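Local coordinates for TIGR00266 family protein (Pseudomonas aeruginosa, PDB 1YOX) that is of unknown function but belongs to the AIM24 family of the cupin clan, a group named for mitochondrial biogenesis, at residues C[8-13]-C[100-105]; C[20-25]-C[156-161]. All coordinates share one frame; numbering follows the deposited sequence.

In the fold
Contacts 1 and 2 join the same two antiparallel sheets: strands 9-13 and 19-24 are neighbours in one, strands 98-104 and 156-162 in the other, and the contact centres lie 4 Å apart. Contact 1 brings together, through side chains, strands 9-13 and 98-104, each outermost within this chain; it is partly buried, V100 being the one buried residue among the four that touch. Contact 2 lies one strand further in, all three touching residues buried. Both are apolar, but contact 1 sets I12 against V100 and the Y10 phenol against A102, whereas contact 2 gathers methyls against F158. F158 also meets Y10 edge-to-face, linking a strand of contact 1 to the ring central to contact 2.

Contact 1: residues C[8-13]-C[100-105]; sequences LDYRIL and VVAVDL
The phenol ring of Y10 meets A102 obliquely: A102 CB is 3.4 Å from Y10 OH and 3.8 Å from Y10 CZ, so the hydroxyl end does most of the touching. On the same side of the ring plane, F158 turns its CE2-CZ edge against the Y10 face, a T-shaped stack. Strands 9-13 and 98-104 lie at one margin of two facing sheets, a sandwich-like arrangement consistent with the cupin clan. Within this chain each is an outermost strand of its sheet; they run nearly antiparallel at 155°, yet their axes stay 8.5 Å apart, a spacing of facing sheets bridged by side chains and not of backbone pairing. The first torsion of Y10 (chi1 66°) sets CG between the backbone N and the carbonyl carbon, and from there the ring reaches across to A102. The R11 guanidinium belongs to the reverse side of strand 9-13, with L13 CD1 4.3 Å above its plane and towards its rim. Further along, I12 lies alongside V100, their CG1 atoms 4.2 Å apart. The terminal methyl of I12 extends over the opposing backbone, where I12 CD1 comes within 4.1 Å of V100 O and 4.3 Å of A102 N.

Contact 2: residues C[20-25]-C[156-161]; sequences VEIELD and LVFVHA
F158 receives two methyl groups on one side of its ring plane, I22 CD1 and V20 CG2. The first sits properly over the face: I22 CD1 lies 4.0 Å from the centroid of the F158 ring and 29° off the ring normal, which meets the geometry of a CH-pi contact. The offset leans toward the outer part of the ring, where I22 CD1 is 3.6 Å from F158 CE1 and 3.7 Å from F158 CZ. The conformation of I22 explains this reach. Its CB does not point straight at the opposing strand, but CG1 stands beside the backbone N and the second torsion (chi2 -70°) folds CD1 round toward the phenylalanine, so that the two side chains approach from opposite directions. In F158 itself, CG stands anti to the carbonyl carbon, beside the backbone N, which directs the ring toward strand 19-24. V20 comes in differently, crossing F158 at about a right angle. With chi1 at 67°, its CG1 takes the place between backbone N and carbonyl carbon, and it is the other branch that touches: V20 CG2 is 3.7 Å from both F158 CD2 and F158 CE2, obliquely to the ring. I22 CD1 thus stands over the CE1-CZ side of the ring and V20 CG2 beside the CD2-CE2 side. Strands 19-24 and 156-162 belong to different antiparallel sheets, and the ring lies between these sheets, which face each other as in a beta sandwich, consistent with the cupin clan. A102, from strand 98-104, lies on the other side of the F158 ring plane, while C121 of strand 119-123 also packs against this residue. Alternation along strand 19-24 sends E21 the other way. There E21 OE1 takes a hydrogen bond from Y39 OH and salt bridges from R11 NH2 of the same chain and from R168 NH2 of the second subunit.

Contact 1: residues C[8-13]-C[100-105]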
ATOM      1  N   LEU C   8     -24.083  15.326  -4.558  1.00 52.31           N
ATOM      2  CA  LEU C   8     -23.738  13.937  -4.213  1.00 50.17           C
ATOM      3  C   LEU C   8     -23.510  13.674  -2.738  1.00 48.47           C
ATOM      4  O   LEU C   8     -22.742  14.377  -2.091  1.00 48.30           O
ATOM      5  CB  LEU C   8     -22.508  13.461  -4.999  1.00 50.40           C
ATOM      6  CG  LEU C   8     -22.678  13.226  -6.507  1.00 52.12           C
ATOM      7  CD1 LEU C   8     -21.396  12.631  -7.088  1.00 51.34           C
ATOM      8  CD2 LEU C   8     -23.910  12.363  -6.861  1.00 52.35           C
ATOM      9  N   ASP C   9     -24.174  12.643  -2.218  1.00 46.70           N
ATOM     10  CA  ASP C   9     -23.805  12.072  -0.936  1.00 45.26           C
ATOM     11  C   ASP C   9     -22.790  10.947  -1.121  1.00 44.02           C
ATOM     12  O   ASP C   9     -22.730  10.306  -2.162  1.00 42.66           O
ATOM     13  CB  ASP C   9     -25.021  11.581  -0.144  1.00 45.72           C
ATOM     14  CG  ASP C   9     -25.977  12.722   0.219  1.00 47.18           C
ATOM     15  OD1 ASP C   9     -25.813  13.329   1.298  1.00 49.49           O
ATOM     16  OD2 ASP C   9     -26.873  13.031  -0.595  1.00 47.95           O
ATOM     17  N   TYR C  10     -22.005  10.713  -0.078  1.00 42.93           N
ATOM     18  CA  TYR C  10     -20.938   9.755  -0.136  1.00 42.91           C
ATOM     19  C   TYR C  10     -20.536   9.419   1.276  1.00 42.92           C
ATOM     20  O   TYR C  10     -20.908  10.118   2.213  1.00 42.94           O
ATOM     21  CB  TYR C  10     -19.732  10.342  -0.892  1.00 41.79           C
ATOM     22  CG  TYR C  10     -19.111  11.486  -0.155  1.00 41.82           C
ATOM     23  CD1 TYR C  10     -18.091  11.269   0.770  1.00 40.14           C
ATOM     24  CD2 TYR C  10     -19.566  12.793  -0.347  1.00 40.93           C
ATOM     25  CE1 TYR C  10     -17.538  12.315   1.472  1.00 40.43           C
ATOM     26  CE2 TYR C  10     -18.993  13.860   0.359  1.00 40.38           C
ATOM     27  CZ  TYR C  10     -17.995  13.604   1.257  1.00 39.27           C
ATOM     28  OH  TYR C  10     -17.427  14.636   1.941  1.00 42.39           O
ATOM     29  N   ARG C  11     -19.796   8.326   1.415  1.00 43.13           N
ATOM     30  CA  ARG C  11     -19.030   8.055   2.613  1.00 44.27           C
ATOM     31  C   ARG C  11     -17.678   7.496   2.160  1.00 43.81           C
ATOM     32  O   ARG C  11     -17.598   6.762   1.185  1.00 44.47           O
ATOM     33  CB  ARG C  11     -19.758   7.082   3.536  1.00 44.30           C
ATOM     34  CG  ARG C  11     -20.329   5.865   2.821  1.00 45.66           C
ATOM     35  CD  ARG C  11     -21.138   4.978   3.756  1.00 46.26           C
ATOM     36  NE  ARG C  11     -21.403   3.676   3.133  1.00 49.49           N
ATOM     37  CZ  ARG C  11     -21.062   2.498   3.660  1.00 50.40           C
ATOM     38  NH1 ARG C  11     -20.436   2.420   4.839  1.00 47.07           N
ATOM     39  NH2 ARG C  11     -21.353   1.390   2.994  1.00 51.67           N
ATOM     40  N   ILE C  12     -16.623   7.900   2.846  1.00 43.60           N
ATOM     41  CA  ILE C  12     -15.284   7.445   2.578  1.00 43.33           C
ATOM     42  C   ILE C  12     -15.017   6.301   3.546  1.00 43.49           C
ATOM     43  O   ILE C  12     -15.091   6.479   4.761  1.00 43.15           O
ATOM     44  CB  ILE C  12     -14.263   8.593   2.773  1.00 43.05           C
ATOM     45  CG1 ILE C  12     -14.321   9.565   1.583  1.00 43.77           C
ATOM     46  CG2 ILE C  12     -12.813   8.051   2.949  1.00 43.09           C
ATOM     47  CD1 ILE C  12     -13.761  10.976   1.891  1.00 44.26           C
ATOM     48  N   LEU C  13     -14.687   5.132   3.000  1.00 42.95           N
ATOM     49  CA  LEU C  13     -14.439   3.957   3.806  1.00 43.01           C
ATOM     50  C   LEU C  13     -12.955   3.675   4.034  1.00 43.55           C
ATOM     51  O   LEU C  13     -12.116   3.995   3.186  1.00 44.36           O
ATOM     52  CB  LEU C  13     -15.112   2.757   3.149  1.00 42.91           C
ATOM     53  CG  LEU C  13     -16.589   2.946   2.817  1.00 42.85           C
ATOM     54  CD1 LEU C  13     -17.043   1.773   1.978  1.00 41.10           C
ATOM     55  CD2 LEU C  13     -17.370   3.053   4.118  1.00 43.68           C
ATOM     56  N   VAL C 100      -8.355   9.133   0.419  1.00 34.79           N
ATOM     57  CA  VAL C 100      -9.247   9.835  -0.471  1.00 36.37           C
ATOM     58  C   VAL C 100      -9.577  11.156   0.221  1.00 37.50           C
ATOM     59  O   VAL C 100      -9.658  11.205   1.434  1.00 38.58           O
ATOM     60  CB  VAL C 100     -10.515   8.975  -0.736  1.00 35.90           C
ATOM     61  CG1 VAL C 100     -11.519   9.697  -1.588  1.00 34.47           C
ATOM     62  CG2 VAL C 100     -10.120   7.616  -1.382  1.00 35.51           C
ATOM     63  N   VAL C 101      -9.705  12.237  -0.532  1.00 38.56           N
ATOM     64  CA  VAL C 101     -10.240  13.474   0.038  1.00 39.01           C
ATOM     65  C   VAL C 101     -11.309  14.010  -0.880  1.00 39.37           C
ATOM     66  O   VAL C 101     -11.150  14.023  -2.116  1.00 39.02           O
ATOM     67  CB  VAL C 101      -9.166  14.610   0.298  1.00 39.42           C
ATOM     68  CG1 VAL C 101      -8.457  14.439   1.662  1.00 40.39           C
ATOM     69  CG2 VAL C 101      -8.198  14.741  -0.831  1.00 38.01           C
ATOM     70  N   ALA C 102     -12.412  14.432  -0.267  1.00 39.94           N
ATOM     71  CA  ALA C 102     -13.483  15.113  -0.989  1.00 40.67           C
ATOM     72  C   ALA C 102     -13.088  16.564  -1.016  1.00 41.09           C
ATOM     73  O   ALA C 102     -12.622  17.102  -0.025  1.00 42.20           O
ATOM     74  CB  ALA C 102     -14.819  14.927  -0.277  1.00 40.17           C
ATOM     75  N   VAL C 103     -13.214  17.200  -2.159  1.00 42.02           N
ATOM     76  CA  VAL C 103     -12.952  18.619  -2.213  1.00 42.78           C
ATOM     77  C   VAL C 103     -14.181  19.253  -2.840  1.00 43.78           C
ATOM     78  O   VAL C 103     -14.559  18.924  -3.969  1.00 43.02           O
ATOM     79  CB  VAL C 103     -11.642  18.951  -2.996  1.00 43.03           C
ATOM     80  CG1 VAL C 103     -11.441  20.464  -3.111  1.00 44.31           C
ATOM     81  CG2 VAL C 103     -10.407  18.297  -2.334  1.00 41.87           C
ATOM     82  N   ASP C 104     -14.839  20.129  -2.081  1.00 45.48           N
ATOM     83  CA  ASP C 104     -15.965  20.888  -2.633  1.00 46.66           C
ATOM     84  C   ASP C 104     -15.376  21.973  -3.491  1.00 47.15           C
ATOM     85  O   ASP C 104     -14.541  22.748  -3.044  1.00 47.81           O
ATOM     86  CB  ASP C 104     -16.850  21.474  -1.533  1.00 46.92           C
ATOM     87  CG  ASP C 104     -18.182  21.988  -2.066  1.00 47.73           C
ATOM     88  OD1 ASP C 104     -18.231  22.538  -3.189  1.00 51.29           O
ATOM     89  OD2 ASP C 104     -19.194  21.850  -1.363  1.00 47.58           O
ATOM     90  N   LEU C 105     -15.772  22.002  -4.748  1.00 47.93           N
ATOM     91  CA  LEU C 105     -15.265  23.012  -5.634  1.00 48.80           C
ATOM     92  C   LEU C 105     -15.658  24.418  -5.130  1.00 50.66           C
ATOM     93  O   LEU C 105     -14.824  25.349  -5.168  1.00 50.48           O
ATOM     94  CB  LEU C 105     -15.689  22.726  -7.081  1.00 48.81           C
ATOM     95  CG  LEU C 105     -14.672  22.067  -8.054  1.00 48.69           C
ATOM     96  CD1 LEU C 105     -13.505  21.380  -7.373  1.00 46.03           C
ATOM     97  CD2 LEU C 105     -15.335  21.140  -9.070  1.00 47.42           C
TER

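Contact 2: residues C[20-25]-C[156-161]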
ATOM      1  N   VAL C  20     -14.166   5.474  -1.936  1.00 34.08           N
ATOM      2  CA  VAL C  20     -15.294   6.361  -1.860  1.00 34.07           C
ATOM      3  C   VAL C  20     -16.559   5.708  -2.390  1.00 33.26           C
ATOM      4  O   VAL C  20     -16.655   5.333  -3.551  1.00 32.81           O
ATOM      5  CB  VAL C  20     -15.019   7.755  -2.528  1.00 33.96           C
ATOM      6  CG1 VAL C  20     -14.857   7.622  -4.029  1.00 33.80           C
ATOM      7  CG2 VAL C  20     -16.157   8.722  -2.190  1.00 33.70           C
ATOM      8  N   GLU C  21     -17.532   5.566  -1.508  1.00 33.62           N
ATOM      9  CA  GLU C  21     -18.806   5.004  -1.895  1.00 33.97           C
ATOM     10  C   GLU C  21     -19.751   6.174  -2.099  1.00 33.99           C
ATOM     11  O   GLU C  21     -20.091   6.888  -1.157  1.00 34.70           O
ATOM     12  CB  GLU C  21     -19.340   4.023  -0.851  1.00 33.47           C
ATOM     13  CG  GLU C  21     -20.561   3.250  -1.353  1.00 36.25           C
ATOM     14  CD  GLU C  21     -21.421   2.698  -0.237  1.00 39.38           C
ATOM     15  OE1 GLU C  21     -21.264   1.506   0.094  1.00 41.81           O
ATOM     16  OE2 GLU C  21     -22.235   3.461   0.333  1.00 41.73           O
ATOM     17  N   ILE C  22     -20.131   6.366  -3.351  1.00 34.05           N
ATOM     18  CA  ILE C  22     -21.003   7.435  -3.792  1.00 34.34           C
ATOM     19  C   ILE C  22     -22.439   6.937  -3.761  1.00 34.84           C
ATOM     20  O   ILE C  22     -22.757   5.890  -4.318  1.00 33.48           O
ATOM     21  CB  ILE C  22     -20.681   7.854  -5.245  1.00 34.73           C
ATOM     22  CG1 ILE C  22     -19.174   8.206  -5.418  1.00 33.44           C
ATOM     23  CG2 ILE C  22     -21.648   8.986  -5.713  1.00 36.23           C
ATOM     24  CD1 ILE C  22     -18.713   9.496  -4.730  1.00 32.29           C
ATOM     25  N   GLU C  23     -23.294   7.702  -3.080  1.00 35.69           N
ATOM     26  CA  GLU C  23     -24.723   7.418  -3.009  1.00 36.25           C
ATOM     27  C   GLU C  23     -25.448   8.239  -4.078  1.00 35.68           C
ATOM     28  O   GLU C  23     -25.419   9.467  -4.044  1.00 34.79           O
ATOM     29  CB  GLU C  23     -25.242   7.760  -1.612  1.00 36.29           C
ATOM     30  CG  GLU C  23     -26.724   7.470  -1.423  1.00 38.15           C
ATOM     31  CD  GLU C  23     -27.128   7.568   0.020  1.00 42.13           C
ATOM     32  OE1 GLU C  23     -26.822   6.616   0.780  1.00 46.13           O
ATOM     33  OE2 GLU C  23     -27.727   8.607   0.401  1.00 43.49           O
ATOM     34  N   LEU C  24     -26.069   7.544  -5.022  1.00 36.06           N
ATOM     35  CA  LEU C  24     -26.782   8.167  -6.138  1.00 36.79           C
ATOM     36  C   LEU C  24     -28.303   8.137  -5.917  1.00 37.63           C
ATOM     37  O   LEU C  24     -28.870   7.057  -5.780  1.00 36.77           O
ATOM     38  CB  LEU C  24     -26.450   7.405  -7.437  1.00 37.64           C
ATOM     39  CG  LEU C  24     -25.343   7.826  -8.432  1.00 37.57           C
ATOM     40  CD1 LEU C  24     -24.275   8.717  -7.839  1.00 38.67           C
ATOM     41  CD2 LEU C  24     -24.739   6.670  -9.177  1.00 36.17           C
ATOM     42  N   ASP C  25     -28.957   9.312  -5.876  1.00 38.22           N
ATOM     43  CA  ASP C  25     -30.434   9.374  -5.985  1.00 38.60           C
ATOM     44  C   ASP C  25     -30.902   9.093  -7.418  1.00 39.59           C
ATOM     45  O   ASP C  25     -30.087   9.150  -8.362  1.00 40.27           O
ATOM     46  CB  ASP C  25     -30.972  10.691  -5.443  1.00 38.41           C
ATOM     47  CG  ASP C  25     -30.574  10.917  -3.986  1.00 40.10           C
ATOM     48  OD1 ASP C  25     -30.607   9.941  -3.196  1.00 40.80           O
ATOM     49  OD2 ASP C  25     -30.194  12.059  -3.636  1.00 42.54           O
ATOM     50  N   LEU C 156     -18.916  18.307  -6.139  1.00 43.29           N
ATOM     51  CA  LEU C 156     -17.927  17.499  -5.434  1.00 41.86           C
ATOM     52  C   LEU C 156     -16.987  16.728  -6.337  1.00 40.02           C
ATOM     53  O   LEU C 156     -17.366  16.131  -7.345  1.00 39.37           O
ATOM     54  CB  LEU C 156     -18.595  16.557  -4.452  1.00 41.67           C
ATOM     55  CG  LEU C 156     -19.115  17.285  -3.219  1.00 42.84           C
ATOM     56  CD1 LEU C 156     -20.097  16.378  -2.493  1.00 42.95           C
ATOM     57  CD2 LEU C 156     -17.969  17.725  -2.301  1.00 42.98           C
ATOM     58  N   VAL C 157     -15.742  16.748  -5.907  1.00 38.95           N
ATOM     59  CA  VAL C 157     -14.612  16.163  -6.606  1.00 37.75           C
ATOM     60  C   VAL C 157     -13.935  15.296  -5.537  1.00 36.80           C
ATOM     61  O   VAL C 157     -13.977  15.636  -4.361  1.00 37.77           O
ATOM     62  CB  VAL C 157     -13.740  17.329  -7.149  1.00 37.62           C
ATOM     63  CG1 VAL C 157     -12.317  17.259  -6.714  1.00 37.89           C
ATOM     64  CG2 VAL C 157     -13.962  17.540  -8.664  1.00 36.35           C
ATOM     65  N   PHE C 158     -13.375  14.162  -5.925  1.00 35.36           N
ATOM     66  CA  PHE C 158     -12.660  13.298  -4.993  1.00 34.73           C
ATOM     67  C   PHE C 158     -11.308  13.001  -5.631  1.00 34.71           C
ATOM     68  O   PHE C 158     -11.221  12.599  -6.809  1.00 33.39           O
ATOM     69  CB  PHE C 158     -13.432  12.003  -4.725  1.00 34.84           C
ATOM     70  CG  PHE C 158     -14.832  12.230  -4.234  1.00 35.24           C
ATOM     71  CD1 PHE C 158     -15.859  12.540  -5.134  1.00 35.77           C
ATOM     72  CD2 PHE C 158     -15.123  12.187  -2.862  1.00 36.28           C
ATOM     73  CE1 PHE C 158     -17.157  12.791  -4.685  1.00 36.57           C
ATOM     74  CE2 PHE C 158     -16.439  12.421  -2.395  1.00 35.72           C
ATOM     75  CZ  PHE C 158     -17.450  12.716  -3.313  1.00 36.17           C
ATOM     76  N   VAL C 159     -10.257  13.246  -4.861  1.00 33.97           N
ATOM     77  CA  VAL C 159      -8.921  13.067  -5.353  1.00 34.40           C
ATOM     78  C   VAL C 159      -8.231  12.099  -4.398  1.00 34.70           C
ATOM     79  O   VAL C 159      -8.626  11.992  -3.242  1.00 34.56           O
ATOM     80  CB  VAL C 159      -8.121  14.444  -5.532  1.00 34.00           C
ATOM     81  CG1 VAL C 159      -8.784  15.362  -6.585  1.00 33.72           C
ATOM     82  CG2 VAL C 159      -7.956  15.173  -4.233  1.00 33.61           C
ATOM     83  N   HIS C 160      -7.197  11.409  -4.880  1.00 34.53           N
ATOM     84  CA  HIS C 160      -6.521  10.416  -4.071  1.00 34.55           C
ATOM     85  C   HIS C 160      -5.034  10.772  -3.845  1.00 34.44           C
ATOM     86  O   HIS C 160      -4.344  11.144  -4.789  1.00 34.81           O
ATOM     87  CB  HIS C 160      -6.673   9.064  -4.781  1.00 34.22           C
ATOM     88  CG  HIS C 160      -5.821   7.974  -4.213  1.00 34.05           C
ATOM     89  ND1 HIS C 160      -6.307   7.044  -3.320  1.00 33.90           N
ATOM     90  CD2 HIS C 160      -4.525   7.644  -4.433  1.00 33.69           C
ATOM     91  CE1 HIS C 160      -5.351   6.181  -3.018  1.00 31.47           C
ATOM     92  NE2 HIS C 160      -4.259   6.525  -3.676  1.00 33.84           N
ATOM     93  N   ALA C 161      -4.555  10.631  -2.611  1.00 34.27           N
ATOM     94  CA  ALA C 161      -3.133  10.825  -2.275  1.00 34.01           C
ATOM     95  C   ALA C 161      -2.439   9.526  -1.876  1.00 33.28           C
ATOM     96  O   ALA C 161      -2.822   8.901  -0.892  1.00 31.92           O
ATOM     97  CB  ALA C 161      -2.972  11.875  -1.162  1.00 33.85           C
TER